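PDB 6ZD1: telomerase reverse transcriptase from Candida tropicalis MYA-3404, which probably extends chromosome ends by copying a template within the telomerase RNA into telomeric DNA repeats. Local coordinates for residues F485-N495 against F506-V517. Numbering follows the deposited sequence.
Sequences FKFLWEATEDN and FITSNKDTLKKV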
ATOM      1  N   PHE A 485      23.428  14.361 -16.606  1.00 84.91           N
ATOM      2  CA  PHE A 485      23.476  15.662 -15.946  1.00 78.55           C
ATOM      3  C   PHE A 485      24.859  15.933 -15.369  1.00 90.54           C
ATOM      4  O   PHE A 485      24.997  16.460 -14.262  1.00 96.91           O
ATOM      5  CB  PHE A 485      22.424  15.760 -14.846  1.00 83.51           C
ATOM      6  CG  PHE A 485      21.017  15.873 -15.357  1.00 86.27           C
ATOM      7  CD1 PHE A 485      20.498  17.103 -15.726  1.00 77.42           C
ATOM      8  CD2 PHE A 485      20.210  14.753 -15.458  1.00 82.48           C
ATOM      9  CE1 PHE A 485      19.201  17.211 -16.195  1.00 80.27           C
ATOM     10  CE2 PHE A 485      18.914  14.853 -15.924  1.00 73.06           C
ATOM     11  CZ  PHE A 485      18.407  16.084 -16.293  1.00 79.71           C
ATOM     12  N   LYS A 486      25.898  15.561 -16.126  1.00 95.42           N
ATOM     13  CA  LYS A 486      27.270  15.659 -15.635  1.00 92.45           C
ATOM     14  C   LYS A 486      27.624  17.073 -15.197  1.00 97.44           C
ATOM     15  O   LYS A 486      28.372  17.251 -14.228  1.00104.21           O
ATOM     16  CB  LYS A 486      28.245  15.185 -16.714  1.00 81.47           C
ATOM     17  CG  LYS A 486      28.108  13.716 -17.073  1.00 94.31           C
ATOM     18  CD  LYS A 486      29.020  13.337 -18.233  1.00 96.16           C
ATOM     19  CE  LYS A 486      28.884  11.859 -18.577  1.00 84.90           C
ATOM     20  NZ  LYS A 486      29.686  11.485 -19.771  1.00 95.28           N
ATOM     21  N   PHE A 487      27.077  18.092 -15.858  1.00 95.89           N
ATOM     22  CA  PHE A 487      27.449  19.461 -15.527  1.00 96.21           C
ATOM     23  C   PHE A 487      26.650  19.961 -14.332  1.00 96.22           C
ATOM     24  O   PHE A 487      26.042  21.034 -14.386  1.00102.60           O
ATOM     25  CB  PHE A 487      27.207  20.379 -16.732  1.00 98.32           C
ATOM     26  CG  PHE A 487      25.849  20.188 -17.376  1.00 94.26           C
ATOM     27  CD1 PHE A 487      24.744  20.907 -16.944  1.00 91.17           C
ATOM     28  CD2 PHE A 487      25.685  19.289 -18.418  1.00103.39           C
ATOM     29  CE1 PHE A 487      23.505  20.725 -17.525  1.00 94.07           C
ATOM     30  CE2 PHE A 487      24.446  19.108 -19.008  1.00100.14           C
ATOM     31  CZ  PHE A 487      23.355  19.828 -18.560  1.00 99.05           C
ATOM     32  N   LEU A 488      26.666  19.211 -13.235  1.00 95.01           N
ATOM     33  CA  LEU A 488      26.038  19.660 -12.002  1.00 96.25           C
ATOM     34  C   LEU A 488      26.858  19.412 -10.748  1.00100.22           C
ATOM     35  O   LEU A 488      26.616  20.088  -9.738  1.00111.47           O
ATOM     36  CB  LEU A 488      24.655  19.012 -11.835  1.00 94.64           C
ATOM     37  CG  LEU A 488      23.549  19.544 -12.767  1.00 87.45           C
ATOM     38  CD1 LEU A 488      22.223  18.842 -12.512  1.00 68.68           C
ATOM     39  CD2 LEU A 488      23.393  21.049 -12.614  1.00 82.03           C
ATOM     40  N   TRP A 489      27.809  18.477 -10.767  1.00 93.18           N
ATOM     41  CA  TRP A 489      28.402  17.941  -9.549  1.00100.18           C
ATOM     42  C   TRP A 489      29.874  18.315  -9.388  1.00108.44           C
ATOM     43  O   TRP A 489      30.618  17.621  -8.686  1.00117.88           O
ATOM     44  CB  TRP A 489      28.218  16.424  -9.510  1.00101.27           C
ATOM     45  CG  TRP A 489      26.829  15.997  -9.899  1.00 96.96           C
ATOM     46  CD1 TRP A 489      25.660  16.331  -9.275  1.00102.13           C
ATOM     47  CD2 TRP A 489      26.466  15.158 -11.001  1.00 95.54           C
ATOM     48  NE1 TRP A 489      24.593  15.752  -9.921  1.00 98.81           N
ATOM     49  CE2 TRP A 489      25.063  15.026 -10.984  1.00 95.11           C
ATOM     50  CE3 TRP A 489      27.194  14.503 -12.001  1.00 93.93           C
ATOM     51  CZ2 TRP A 489      24.373  14.268 -11.926  1.00 91.52           C
ATOM     52  CZ3 TRP A 489      26.507  13.749 -12.931  1.00 97.96           C
ATOM     53  CH2 TRP A 489      25.112  13.640 -12.890  1.00 95.55           C
ATOM     54  N   GLU A 490      30.310  19.390 -10.037  1.00107.74           N
ATOM     55  CA  GLU A 490      31.558  20.059  -9.695  1.00105.28           C
ATOM     56  C   GLU A 490      31.313  21.464  -9.169  1.00114.01           C
ATOM     57  O   GLU A 490      32.262  22.136  -8.749  1.00113.15           O
ATOM     58  CB  GLU A 490      32.502  20.106 -10.903  1.00 99.61           C
ATOM     59  CG  GLU A 490      33.114  18.760 -11.268  1.00101.22           C
ATOM     60  CD  GLU A 490      32.128  17.833 -11.949  1.00109.16           C
ATOM     61  OE1 GLU A 490      31.354  18.314 -12.803  1.00113.99           O
ATOM     62  OE2 GLU A 490      32.118  16.628 -11.623  1.00113.57           O
ATOM     63  N   ALA A 491      30.064  21.923  -9.188  1.00110.11           N
ATOM     64  CA  ALA A 491      29.646  23.217  -8.661  1.00119.89           C
ATOM     65  C   ALA A 491      28.391  23.056  -7.807  1.00117.75           C
ATOM     66  O   ALA A 491      27.426  23.815  -7.922  1.00117.90           O
ATOM     67  CB  ALA A 491      29.419  24.219  -9.789  1.00118.27           C
ATOM     68  N   THR A 492      28.398  22.042  -6.931  1.00111.62           N
ATOM     69  CA  THR A 492      27.255  21.762  -6.063  1.00102.20           C
ATOM     70  C   THR A 492      26.907  22.938  -5.157  1.00104.18           C
ATOM     71  O   THR A 492      25.770  23.027  -4.679  1.00102.45           O
ATOM     72  CB  THR A 492      27.543  20.520  -5.210  1.00105.24           C
ATOM     73  OG1 THR A 492      28.073  19.483  -6.043  1.00115.46           O
ATOM     74  CG2 THR A 492      26.275  20.011  -4.528  1.00105.80           C
ATOM     75  N   GLU A 493      27.853  23.847  -4.923  1.00105.58           N
ATOM     76  CA  GLU A 493      27.613  25.008  -4.078  1.00112.06           C
ATOM     77  C   GLU A 493      26.551  25.947  -4.637  1.00110.01           C
ATOM     78  O   GLU A 493      26.063  26.807  -3.898  1.00112.21           O
ATOM     79  CB  GLU A 493      28.919  25.778  -3.877  1.00112.66           C
ATOM     80  CG  GLU A 493      30.027  24.971  -3.225  1.00106.35           C
ATOM     81  CD  GLU A 493      31.289  25.785  -3.033  1.00114.89           C
ATOM     82  OE1 GLU A 493      31.405  26.859  -3.662  1.00109.95           O
ATOM     83  OE2 GLU A 493      32.163  25.353  -2.252  1.00129.95           O
ATOM     84  N   ASP A 494      26.185  25.810  -5.913  1.00100.11           N
ATOM     85  CA  ASP A 494      25.317  26.769  -6.582  1.00 92.94           C
ATOM     86  C   ASP A 494      24.038  26.176  -7.154  1.00 92.56           C
ATOM     87  O   ASP A 494      23.137  26.945  -7.507  1.00 91.45           O
ATOM     88  CB  ASP A 494      26.076  27.470  -7.722  1.00 93.66           C
ATOM     89  CG  ASP A 494      26.972  28.588  -7.223  1.00119.66           C
ATOM     90  OD1 ASP A 494      26.461  29.703  -6.982  1.00120.05           O
ATOM     91  OD2 ASP A 494      28.188  28.348  -7.057  1.00124.91           O
ATOM     92  N   ASN A 495      23.931  24.855  -7.276  1.00 85.57           N
ATOM     93  CA  ASN A 495      22.746  24.247  -7.861  1.00 86.26           C
ATOM     94  C   ASN A 495      22.506  22.881  -7.238  1.00 79.10           C
ATOM     95  O   ASN A 495      23.435  22.230  -6.750  1.00 78.78           O
ATOM     96  CB  ASN A 495      22.867  24.135  -9.383  1.00 76.93           C
ATOM     97  CG  ASN A 495      24.252  23.739  -9.825  1.00 84.48           C
ATOM     98  OD1 ASN A 495      25.036  24.577 -10.267  1.00 93.49           O
ATOM     99  ND2 ASN A 495      24.567  22.456  -9.701  1.00 89.70           N
ATOM    100  N   PHE A 506      14.837  21.094  -9.576  1.00 56.77           N
ATOM    101  CA  PHE A 506      16.184  21.627  -9.732  1.00 70.25           C
ATOM    102  C   PHE A 506      16.184  23.080  -9.292  1.00 72.17           C
ATOM    103  O   PHE A 506      15.459  23.900  -9.860  1.00 71.18           O
ATOM    104  CB  PHE A 506      16.662  21.502 -11.179  1.00 62.05           C
ATOM    105  CG  PHE A 506      17.958  22.203 -11.442  1.00 71.31           C
ATOM    106  CD1 PHE A 506      19.146  21.689 -10.949  1.00 68.53           C
ATOM    107  CD2 PHE A 506      17.990  23.381 -12.172  1.00 66.86           C
ATOM    108  CE1 PHE A 506      20.346  22.333 -11.184  1.00 72.37           C
ATOM    109  CE2 PHE A 506      19.188  24.030 -12.412  1.00 70.76           C
ATOM    110  CZ  PHE A 506      20.367  23.507 -11.916  1.00 72.73           C
ATOM    111  N   ILE A 507      17.001  23.394  -8.293  1.00 62.27           N
ATOM    112  CA  ILE A 507      17.103  24.734  -7.732  1.00 69.34           C
ATOM    113  C   ILE A 507      18.517  25.235  -7.977  1.00 75.14           C
ATOM    114  O   ILE A 507      19.486  24.498  -7.765  1.00 73.52           O
ATOM    115  CB  ILE A 507      16.767  24.749  -6.232  1.00 60.43           C
ATOM    116  CG1 ILE A 507      15.397  24.109  -5.990  1.00 63.96           C
ATOM    117  CG2 ILE A 507      16.786  26.172  -5.692  1.00 73.36           C
ATOM    118  CD1 ILE A 507      15.063  23.922  -4.528  1.00 57.25           C
ATOM    119  N   THR A 508      18.632  26.476  -8.439  1.00 67.51           N
ATOM    120  CA  THR A 508      19.933  27.028  -8.772  1.00 77.61           C
ATOM    121  C   THR A 508      19.904  28.538  -8.592  1.00 81.98           C
ATOM    122  O   THR A 508      18.850  29.172  -8.686  1.00 77.55           O
ATOM    123  CB  THR A 508      20.330  26.665 -10.208  1.00 73.47           C
ATOM    124  OG1 THR A 508      21.638  27.176 -10.498  1.00 85.28           O
ATOM    125  CG2 THR A 508      19.327  27.244 -11.196  1.00 75.86           C
ATOM    126  N   SER A 509      21.077  29.102  -8.307  1.00 80.89           N
ATOM    127  CA  SER A 509      21.288  30.541  -8.384  1.00 77.24           C
ATOM    128  C   SER A 509      21.849  30.965  -9.731  1.00 80.41           C
ATOM    129  O   SER A 509      21.798  32.154 -10.065  1.00 84.18           O
ATOM    130  CB  SER A 509      22.228  31.009  -7.270  1.00 78.59           C
ATOM    131  OG  SER A 509      23.519  30.446  -7.426  1.00 97.47           O
ATOM    132  N   ASN A 510      22.398  30.023 -10.494  1.00 85.43           N
ATOM    133  CA  ASN A 510      22.996  30.302 -11.795  1.00 83.00           C
ATOM    134  C   ASN A 510      21.914  30.197 -12.865  1.00 86.24           C
ATOM    135  O   ASN A 510      21.483  29.094 -13.218  1.00 80.17           O
ATOM    136  CB  ASN A 510      24.142  29.332 -12.072  1.00 89.71           C
ATOM    137  CG  ASN A 510      25.053  29.806 -13.184  1.00100.15           C
ATOM    138  OD1 ASN A 510      24.635  30.541 -14.078  1.00 99.90           O
ATOM    139  ND2 ASN A 510      26.311  29.385 -13.134  1.00108.62           N
ATOM    140  N   LYS A 511      21.474  31.348 -13.379  1.00 84.92           N
ATOM    141  CA  LYS A 511      20.455  31.363 -14.420  1.00 81.73           C
ATOM    142  C   LYS A 511      20.943  30.723 -15.715  1.00 95.67           C
ATOM    143  O   LYS A 511      20.118  30.345 -16.554  1.00 99.05           O
ATOM    144  CB  LYS A 511      20.006  32.805 -14.684  1.00 87.62           C
ATOM    145  CG  LYS A 511      18.604  32.940 -15.258  1.00 99.71           C
ATOM    146  CD  LYS A 511      18.220  34.402 -15.455  1.00 98.90           C
ATOM    147  CE  LYS A 511      16.738  34.546 -15.785  1.00106.49           C
ATOM    148  NZ  LYS A 511      16.329  33.695 -16.940  1.00 98.51           N
ATOM    149  N   ASP A 512      22.261  30.573 -15.882  1.00 94.71           N
ATOM    150  CA  ASP A 512      22.809  29.947 -17.081  1.00 92.08           C
ATOM    151  C   ASP A 512      22.684  28.431 -17.011  1.00 83.05           C
ATOM    152  O   ASP A 512      22.223  27.793 -17.965  1.00 85.08           O
ATOM    153  CB  ASP A 512      24.273  30.352 -17.272  1.00 98.03           C
ATOM    154  CG  ASP A 512      24.457  31.855 -17.394  1.00104.35           C
ATOM    155  OD1 ASP A 512      23.605  32.518 -18.024  1.00108.85           O
ATOM    156  OD2 ASP A 512      25.458  32.375 -16.857  1.00108.48           O
ATOM    157  N   THR A 513      23.092  27.838 -15.886  1.00 83.97           N
ATOM    158  CA  THR A 513      22.889  26.409 -15.692  1.00 78.63           C
ATOM    159  C   THR A 513      21.410  26.056 -15.619  1.00 83.03           C
ATOM    160  O   THR A 513      21.048  24.894 -15.833  1.00 85.08           O
ATOM    161  CB  THR A 513      23.605  25.933 -14.423  1.00 81.88           C
ATOM    162  OG1 THR A 513      22.957  26.479 -13.268  1.00101.15           O
ATOM    163  CG2 THR A 513      25.066  26.380 -14.430  1.00 79.03           C
ATOM    164  N   LEU A 514      20.545  27.033 -15.336  1.00 84.73           N
ATOM    165  CA  LEU A 514      19.110  26.787 -15.432  1.00 79.68           C
ATOM    166  C   LEU A 514      18.709  26.493 -16.869  1.00 77.36           C
ATOM    167  O   LEU A 514      17.893  25.601 -17.122  1.00 81.80           O
ATOM    168  CB  LEU A 514      18.319  27.978 -14.892  1.00 78.76           C
ATOM    169  CG  LEU A 514      16.797  27.850 -15.038  1.00 73.76           C
ATOM    170  CD1 LEU A 514      16.240  26.765 -14.119  1.00 70.75           C
ATOM    171  CD2 LEU A 514      16.105  29.180 -14.787  1.00 74.30           C
ATOM    172  N   LYS A 515      19.279  27.229 -17.829  1.00 79.44           N
ATOM    173  CA  LYS A 515      18.947  26.986 -19.229  1.00 83.84           C
ATOM    174  C   LYS A 515      19.564  25.691 -19.737  1.00 87.03           C
ATOM    175  O   LYS A 515      19.002  25.056 -20.635  1.00 88.48           O
ATOM    176  CB  LYS A 515      19.397  28.162 -20.097  1.00 93.81           C
ATOM    177  CG  LYS A 515      18.303  29.186 -20.376  1.00110.30           C
ATOM    178  CD  LYS A 515      17.192  28.598 -21.241  1.00113.96           C
ATOM    179  CE  LYS A 515      16.142  29.648 -21.586  1.00110.40           C
ATOM    180  NZ  LYS A 515      15.073  29.118 -22.479  1.00103.66           N
ATOM    181  N   LYS A 516      20.711  25.285 -19.187  1.00 84.32           N
ATOM    182  CA  LYS A 516      21.283  23.988 -19.539  1.00 83.10           C
ATOM    183  C   LYS A 516      20.318  22.859 -19.202  1.00 81.30           C
ATOM    184  O   LYS A 516      20.049  21.982 -20.034  1.00 91.30           O
ATOM    185  CB  LYS A 516      22.619  23.789 -18.823  1.00 91.83           C
ATOM    186  CG  LYS A 516      23.726  24.710 -19.305  1.00 96.23           C
ATOM    187  CD  LYS A 516      25.018  24.461 -18.544  1.00 88.17           C
ATOM    188  CE  LYS A 516      26.142  25.329 -19.080  1.00100.16           C
ATOM    189  NZ  LYS A 516      26.395  25.051 -20.520  1.00113.36           N
ATOM    190  N   VAL A 517      19.791  22.857 -17.976  1.00 84.55           N
ATOM    191  CA  VAL A 517      18.798  21.860 -17.594  1.00 79.52           C
ATOM    192  C   VAL A 517      17.510  22.068 -18.379  1.00 75.84           C
ATOM    193  O   VAL A 517      16.856  21.104 -18.797  1.00 83.70           O
ATOM    194  CB  VAL A 517      18.547  21.918 -16.076  1.00 72.57           C
ATOM    195  CG1 VAL A 517      17.485  20.906 -15.669  1.00 76.44           C
ATOM    196  CG2 VAL A 517      19.840  21.689 -15.310  1.00 71.28           C
TER
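The open end of a beta hairpin in the reverse transcriptase palm joins Asn495 to Thr508 as an antiparallel, non-hydrogen-bonded pair. Their CA atoms are 4.1 Å apart, and both side chains rise on the same face of the sheet. Just beyond the pair, Ser509 N donates to Asp494 O at 3.1 Å, almost straight on, with an angle of 167° at the hydrogen. Thr508 turns its hydroxyl anti to its backbone N (chi1 -178°), where OG1 accepts from Asn510 N at 2.9 Å in an ST turn. Asn510 then caps helix 511-520, its OD1 taking Asp512 N.

On the same face as Asn495 and Thr508, the loop after helix 469-484 packs against this helix. Strands 495-500 and 503-508 form the hairpin, and the turn at its opposite end bears the Val-Asp-Asp sequence of motif C, where, as in other reverse transcriptases, the aspartates probably bind the catalytic metals. Strand 503-508 also pairs with 334-339. Asn495 CB touches the ring of Phe506 at CE1, 3.6 Å away. Its amide ND2 reaches back along the loop in a weak bond to Leu488 O. The CD2 branch of Leu488 meets the same ring atom, Phe506 CE1, at 3.6 Å. Val517 CG2 lies over one face of the Phe506 ring, near its rim. Val517 CG1 approaches Phe485 CE1 at 4.1 Å. Farther out, Phe487 CE1 presses on Lys516 CB at 3.4 Å. The Lys516 chain crosses over the Phe487 ring, and its bent end puts NZ above the face, 5.9 Å from the centroid, for at most a weak cation-pi attraction.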